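Local coordinates for protein transcriptional activator, putative (Pyrococcus furiosus, PDB 1RTW) that is a putative transcriptional activator of the all-helical TenA/THI-4/PqqC family, its precise role not established, at residues E34-F46 with F197-E209. Numbering follows the deposited sequence.
Sequences ENFEKWLVNDYYF and FELIFWDIAYGGE
Phe-201 drives its ring into helix 33-60 as a knob into a hole formed by Trp-39, Asn-42, Asp-43 and Phe-46, joining two roughly antiparallel parts of the all-helical TenA-type fold, the short helix axes at 148°. With CG anti to the backbone N (chi1 -154°), the ring reaches across far enough for CZ to lie 3.5 Å from Asn-42 O, which meets the ring edge near its plane. Asp-43 OD1 approaches CE1 obliquely at 3.3 Å, while Ile-204 CD1 of its own segment covers the centre of one face. The broad indole of Trp-202 lies beside that of Trp-39, almost parallel to it but slid so far that they barely overlap; Trp-39 NE1 is hydrogen-bonded to Tyr-132 OH. Next, the branched Ile-204 lays CG2 against the amide of Asn-42, 3.6 Å from ND2. That amide is held at both ends, by Asp-99 N at OD1 and by Lys-38 O at ND2, an almost straight bond. Ala-205 is small enough for its CA to come within 4.6 Å of Asn-35 CA, and its O accepts from Asn-35 ND2 at 3.1 Å, the donor above the carbonyl plane. The Tyr-206 side chain crosses that of Asn-35 at about a right angle, amide and ring planes 51° apart, its CE1 3.6 Å from OD1. Finally the Lys-38 chain bends to put CE 3.3 Å from O of the poorly ordered, hence less certain, Gly-207.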
loop_
_atom_site.group_PDB
_atom_site.type_symbol
_atom_site.label_atom_id
_atom_site.label_comp_id
_atom_site.label_asym_id
_atom_site.label_seq_id
_atom_site.Cartn_x
_atom_site.Cartn_y
_atom_site.Cartn_z
ATOM N N GLU B 34 -19.945 32.825 -5.719
ATOM C CA GLU B 34 -19.943 31.876 -4.604
ATOM C C GLU B 34 -19.915 30.418 -5.034
ATOM O O GLU B 34 -19.293 29.585 -4.377
ATOM C CB GLU B 34 -21.170 32.092 -3.709
ATOM C CG GLU B 34 -21.262 33.464 -3.051
ATOM C CD GLU B 34 -21.477 34.588 -4.049
ATOM O OE1 GLU B 34 -22.480 34.546 -4.797
ATOM O OE2 GLU B 34 -20.631 35.507 -4.095
ATOM N N ASN B 35 -20.623 30.112 -6.116
ATOM C CA ASN B 35 -20.689 28.751 -6.624
ATOM C C ASN B 35 -19.359 28.324 -7.238
ATOM O O ASN B 35 -18.917 27.193 -7.042
ATOM C CB ASN B 35 -21.840 28.616 -7.619
ATOM C CG ASN B 35 -23.192 28.924 -6.985
ATOM O OD1 ASN B 35 -24.031 29.596 -7.580
ATOM N ND2 ASN B 35 -23.398 28.444 -5.764
ATOM N N PHE B 36 -18.708 29.242 -7.948
ATOM C CA PHE B 36 -17.419 28.948 -8.549
ATOM C C PHE B 36 -16.360 28.774 -7.463
ATOM O O PHE B 36 -15.501 27.893 -7.566
ATOM C CB PHE B 36 -16.974 30.056 -9.513
ATOM C CG PHE B 36 -15.614 29.826 -10.090
ATOM C CD1 PHE B 36 -15.440 28.948 -11.159
ATOM C CD2 PHE B 36 -14.492 30.418 -9.514
ATOM C CE1 PHE B 36 -14.171 28.656 -11.637
ATOM C CE2 PHE B 36 -13.214 30.129 -9.987
ATOM C CZ PHE B 36 -13.057 29.243 -11.050
ATOM N N GLU B 37 -16.414 29.616 -6.434
ATOM C CA GLU B 37 -15.445 29.536 -5.349
ATOM C C GLU B 37 -15.504 28.189 -4.643
ATOM O O GLU B 37 -14.469 27.577 -4.378
ATOM C CB GLU B 37 -15.644 30.671 -4.346
ATOM C CG GLU B 37 -14.711 30.582 -3.143
ATOM C CD GLU B 37 -14.657 31.861 -2.298
ATOM O OE1 GLU B 37 -14.837 32.974 -2.848
ATOM O OE2 GLU B 37 -14.401 31.746 -1.080
ATOM N N LYS B 38 -16.714 27.727 -4.354
ATOM C CA LYS B 38 -16.902 26.450 -3.685
ATOM C C LYS B 38 -16.366 25.312 -4.558
ATOM O O LYS B 38 -15.716 24.396 -4.059
ATOM C CB LYS B 38 -18.384 26.236 -3.349
ATOM C CG LYS B 38 -18.652 25.022 -2.478
ATOM C CD LYS B 38 -19.995 25.128 -1.788
ATOM C CE LYS B 38 -20.001 26.239 -0.747
ATOM N NZ LYS B 38 -19.008 25.968 0.336
ATOM N N TRP B 39 -16.615 25.384 -5.863
ATOM C CA TRP B 39 -16.120 24.359 -6.769
ATOM C C TRP B 39 -14.595 24.370 -6.789
ATOM O O TRP B 39 -13.969 23.320 -6.783
ATOM C CB TRP B 39 -16.649 24.552 -8.198
ATOM C CG TRP B 39 -15.924 23.663 -9.188
ATOM C CD1 TRP B 39 -16.168 22.341 -9.435
ATOM C CD2 TRP B 39 -14.771 24.010 -9.972
ATOM N NE1 TRP B 39 -15.235 21.843 -10.311
ATOM C CE2 TRP B 39 -14.366 22.844 -10.655
ATOM C CE3 TRP B 39 -14.040 25.193 -10.157
ATOM C CZ2 TRP B 39 -13.250 22.824 -11.513
ATOM C CZ3 TRP B 39 -12.929 25.171 -11.010
ATOM C CH2 TRP B 39 -12.548 23.994 -11.677
ATOM N N LEU B 40 -14.018 25.570 -6.808
ATOM C CA LEU B 40 -12.574 25.761 -6.846
ATOM C C LEU B 40 -11.872 25.124 -5.647
ATOM O O LEU B 40 -10.963 24.314 -5.817
ATOM C CB LEU B 40 -12.253 27.257 -6.903
ATOM C CG LEU B 40 -10.825 27.661 -7.250
ATOM C CD1 LEU B 40 -10.607 27.525 -8.742
ATOM C CD2 LEU B 40 -10.578 29.082 -6.819
ATOM N N VAL B 41 -12.301 25.488 -4.442
ATOM C CA VAL B 41 -11.728 24.957 -3.202
ATOM C C VAL B 41 -11.780 23.429 -3.168
ATOM O O VAL B 41 -10.816 22.771 -2.789
ATOM C CB VAL B 41 -12.490 25.513 -1.969
ATOM C CG1 VAL B 41 -12.035 24.842 -0.702
ATOM C CG2 VAL B 41 -12.285 27.033 -1.853
ATOM N N ASN B 42 -12.900 22.867 -3.600
ATOM C CA ASN B 42 -13.060 21.424 -3.592
ATOM C C ASN B 42 -12.347 20.698 -4.720
ATOM O O ASN B 42 -11.825 19.601 -4.524
ATOM C CB ASN B 42 -14.536 21.054 -3.547
ATOM C CG ASN B 42 -15.144 21.314 -2.197
ATOM O OD1 ASN B 42 -15.158 20.442 -1.328
ATOM N ND2 ASN B 42 -15.641 22.524 -2.002
ATOM N N ASP B 43 -12.312 21.289 -5.902
ATOM C CA ASP B 43 -11.621 20.614 -6.985
ATOM C C ASP B 43 -10.109 20.670 -6.779
ATOM O O ASP B 43 -9.388 19.769 -7.187
ATOM C CB ASP B 43 -12.007 21.188 -8.340
ATOM C CG ASP B 43 -11.905 20.156 -9.441
ATOM O OD1 ASP B 43 -12.607 19.125 -9.358
ATOM O OD2 ASP B 43 -11.114 20.364 -10.381
ATOM N N TYR B 44 -9.638 21.723 -6.120
ATOM C CA TYR B 44 -8.215 21.880 -5.839
ATOM C C TYR B 44 -7.777 20.725 -4.942
ATOM O O TYR B 44 -6.694 20.159 -5.119
ATOM C CB TYR B 44 -7.966 23.215 -5.144
ATOM C CG TYR B 44 -6.531 23.449 -4.767
ATOM C CD1 TYR B 44 -5.552 23.597 -5.744
ATOM C CD2 TYR B 44 -6.157 23.564 -3.433
ATOM C CE1 TYR B 44 -4.233 23.866 -5.403
ATOM C CE2 TYR B 44 -4.840 23.832 -3.075
ATOM C CZ TYR B 44 -3.887 23.984 -4.068
ATOM O OH TYR B 44 -2.595 24.269 -3.717
ATOM N N TYR B 45 -8.637 20.384 -3.985
ATOM C CA TYR B 45 -8.393 19.282 -3.073
ATOM C C TYR B 45 -8.408 17.977 -3.871
ATOM O O TYR B 45 -7.573 17.099 -3.660
ATOM C CB TYR B 45 -9.488 19.228 -2.015
ATOM C CG TYR B 45 -9.408 18.030 -1.106
ATOM C CD1 TYR B 45 -10.283 16.949 -1.258
ATOM C CD2 TYR B 45 -8.493 17.995 -0.067
ATOM C CE1 TYR B 45 -10.245 15.862 -0.378
ATOM C CE2 TYR B 45 -8.444 16.918 0.819
ATOM C CZ TYR B 45 -9.319 15.856 0.658
ATOM O OH TYR B 45 -9.240 14.805 1.545
ATOM N N PHE B 46 -9.339 17.868 -4.810
ATOM C CA PHE B 46 -9.428 16.666 -5.622
ATOM C C PHE B 46 -8.181 16.485 -6.491
ATOM O O PHE B 46 -7.646 15.393 -6.582
ATOM C CB PHE B 46 -10.683 16.694 -6.513
ATOM C CG PHE B 46 -10.831 15.472 -7.385
ATOM C CD1 PHE B 46 -11.344 14.285 -6.861
ATOM C CD2 PHE B 46 -10.370 15.475 -8.696
ATOM C CE1 PHE B 46 -11.382 13.117 -7.633
ATOM C CE2 PHE B 46 -10.403 14.304 -9.480
ATOM C CZ PHE B 46 -10.907 13.127 -8.944
ATOM N N PHE B 197 -19.476 9.538 -9.121
ATOM C CA PHE B 197 -18.720 10.510 -8.350
ATOM C C PHE B 197 -18.516 11.786 -9.151
ATOM O O PHE B 197 -18.627 12.881 -8.604
ATOM C CB PHE B 197 -17.378 9.924 -7.914
ATOM C CG PHE B 197 -17.435 9.184 -6.609
ATOM C CD1 PHE B 197 -17.923 9.809 -5.466
ATOM C CD2 PHE B 197 -16.971 7.885 -6.510
ATOM C CE1 PHE B 197 -17.943 9.146 -4.238
ATOM C CE2 PHE B 197 -16.987 7.216 -5.292
ATOM C CZ PHE B 197 -17.473 7.849 -4.152
ATOM N N GLU B 198 -18.243 11.637 -10.445
ATOM C CA GLU B 198 -18.054 12.782 -11.340
ATOM C C GLU B 198 -19.340 13.597 -11.419
ATOM O O GLU B 198 -19.327 14.827 -11.352
ATOM C CB GLU B 198 -17.688 12.303 -12.751
ATOM C CG GLU B 198 -16.218 11.945 -12.936
ATOM C CD GLU B 198 -15.303 13.154 -12.800
ATOM O OE1 GLU B 198 -15.614 14.203 -13.392
ATOM O OE2 GLU B 198 -14.276 13.071 -12.098
ATOM N N LEU B 199 -20.454 12.892 -11.581
ATOM C CA LEU B 199 -21.759 13.538 -11.672
ATOM C C LEU B 199 -22.107 14.297 -10.394
ATOM O O LEU B 199 -22.634 15.400 -10.440
ATOM C CB LEU B 199 -22.841 12.495 -11.944
ATOM C CG LEU B 199 -24.269 13.038 -11.825
ATOM C CD1 LEU B 199 -24.532 14.097 -12.885
ATOM C CD2 LEU B 199 -25.269 11.900 -11.927
ATOM N N ILE B 200 -21.827 13.674 -9.259
ATOM C CA ILE B 200 -22.116 14.238 -7.954
ATOM C C ILE B 200 -21.226 15.422 -7.589
ATOM O O ILE B 200 -21.671 16.362 -6.927
ATOM C CB ILE B 200 -21.989 13.128 -6.873
ATOM C CG1 ILE B 200 -23.145 12.136 -7.020
ATOM C CG2 ILE B 200 -21.971 13.717 -5.468
ATOM C CD1 ILE B 200 -22.980 10.888 -6.171
ATOM N N PHE B 201 -19.976 15.387 -8.034
ATOM C CA PHE B 201 -19.051 16.458 -7.708
ATOM C C PHE B 201 -19.545 17.837 -8.128
ATOM O O PHE B 201 -19.346 18.816 -7.401
ATOM C CB PHE B 201 -17.678 16.179 -8.315
ATOM C CG PHE B 201 -16.554 16.821 -7.575
ATOM C CD1 PHE B 201 -16.170 18.131 -7.861
ATOM C CD2 PHE B 201 -15.861 16.109 -6.591
ATOM C CE1 PHE B 201 -15.110 18.724 -7.177
ATOM C CE2 PHE B 201 -14.798 16.684 -5.900
ATOM C CZ PHE B 201 -14.419 17.996 -6.192
ATOM N N TRP B 202 -20.199 17.916 -9.286
ATOM C CA TRP B 202 -20.698 19.198 -9.777
ATOM C C TRP B 202 -21.673 19.856 -8.801
ATOM O O TRP B 202 -21.709 21.078 -8.699
ATOM C CB TRP B 202 -21.345 19.042 -11.149
ATOM C CG TRP B 202 -20.402 18.582 -12.227
ATOM C CD1 TRP B 202 -20.383 17.356 -12.830
ATOM C CD2 TRP B 202 -19.319 19.330 -12.807
ATOM N NE1 TRP B 202 -19.355 17.291 -13.740
ATOM C CE2 TRP B 202 -18.693 18.484 -13.749
ATOM C CE3 TRP B 202 -18.820 20.618 -12.616
ATOM C CZ2 TRP B 202 -17.586 18.897 -14.501
ATOM C CZ3 TRP B 202 -17.716 21.024 -13.362
ATOM C CH2 TRP B 202 -17.114 20.165 -14.295
ATOM N N ASP B 203 -22.429 19.047 -8.059
ATOM C CA ASP B 203 -23.394 19.572 -7.084
ATOM C C ASP B 203 -22.750 20.325 -5.917
ATOM O O ASP B 203 -23.385 21.185 -5.305
ATOM C CB ASP B 203 -24.268 18.446 -6.515
ATOM C CG ASP B 203 -25.185 17.829 -7.553
ATOM O OD1 ASP B 203 -25.389 16.593 -7.512
ATOM O OD2 ASP B 203 -25.707 18.580 -8.406
ATOM N N ILE B 204 -21.497 19.998 -5.614
ATOM C CA ILE B 204 -20.768 20.625 -4.516
ATOM C C ILE B 204 -20.804 22.149 -4.562
ATOM O O ILE B 204 -20.913 22.796 -3.527
ATOM C CB ILE B 204 -19.299 20.136 -4.474
ATOM C CG1 ILE B 204 -19.248 18.666 -4.052
ATOM C CG2 ILE B 204 -18.486 20.975 -3.516
ATOM C CD1 ILE B 204 -17.864 18.040 -4.161
ATOM N N ALA B 205 -20.727 22.719 -5.759
ATOM C CA ALA B 205 -20.753 24.167 -5.908
ATOM C C ALA B 205 -22.004 24.811 -5.290
ATOM O O ALA B 205 -21.949 25.932 -4.776
ATOM C CB ALA B 205 -20.652 24.526 -7.366
ATOM N N TYR B 206 -23.124 24.089 -5.321
ATOM C CA TYR B 206 -24.374 24.608 -4.781
ATOM C C TYR B 206 -24.622 24.208 -3.336
ATOM O O TYR B 206 -25.633 24.585 -2.744
ATOM C CB TYR B 206 -25.537 24.219 -5.693
ATOM C CG TYR B 206 -25.252 24.619 -7.122
ATOM C CD1 TYR B 206 -25.352 25.950 -7.524
ATOM C CD2 TYR B 206 -24.753 23.690 -8.033
ATOM C CE1 TYR B 206 -24.945 26.350 -8.793
ATOM C CE2 TYR B 206 -24.346 24.073 -9.303
ATOM C CZ TYR B 206 -24.438 25.408 -9.678
ATOM O OH TYR B 206 -23.991 25.792 -10.921
ATOM N N GLY B 207 -23.680 23.453 -2.772
ATOM C CA GLY B 207 -23.773 23.030 -1.386
ATOM C C GLY B 207 -23.724 24.247 -0.482
ATOM O O GLY B 207 -23.124 25.268 -0.833
ATOM N N GLY B 208 -24.307 24.134 0.704
ATOM C CA GLY B 208 -24.343 25.272 1.600
ATOM C C GLY B 208 -25.506 26.122 1.130
ATOM O O GLY B 208 -25.359 27.318 0.866
ATOM N N GLU B 209 -26.642 25.458 0.940
ATOM C CA GLU B 209 -27.876 26.094 0.496
ATOM C C GLU B 209 -28.812 26.340 1.686
ATOM O O GLU B 209 -28.304 26.527 2.815
ATOM C CB GLU B 209 -28.574 25.215 -0.550
ATOM C CG GLU B 209 -28.490 25.751 -1.969
ATOM C CD GLU B 209 -29.709 25.402 -2.807
ATOM O OE1 GLU B 209 -30.784 25.120 -2.231
ATOM O OE2 GLU B 209 -29.599 25.432 -4.051
#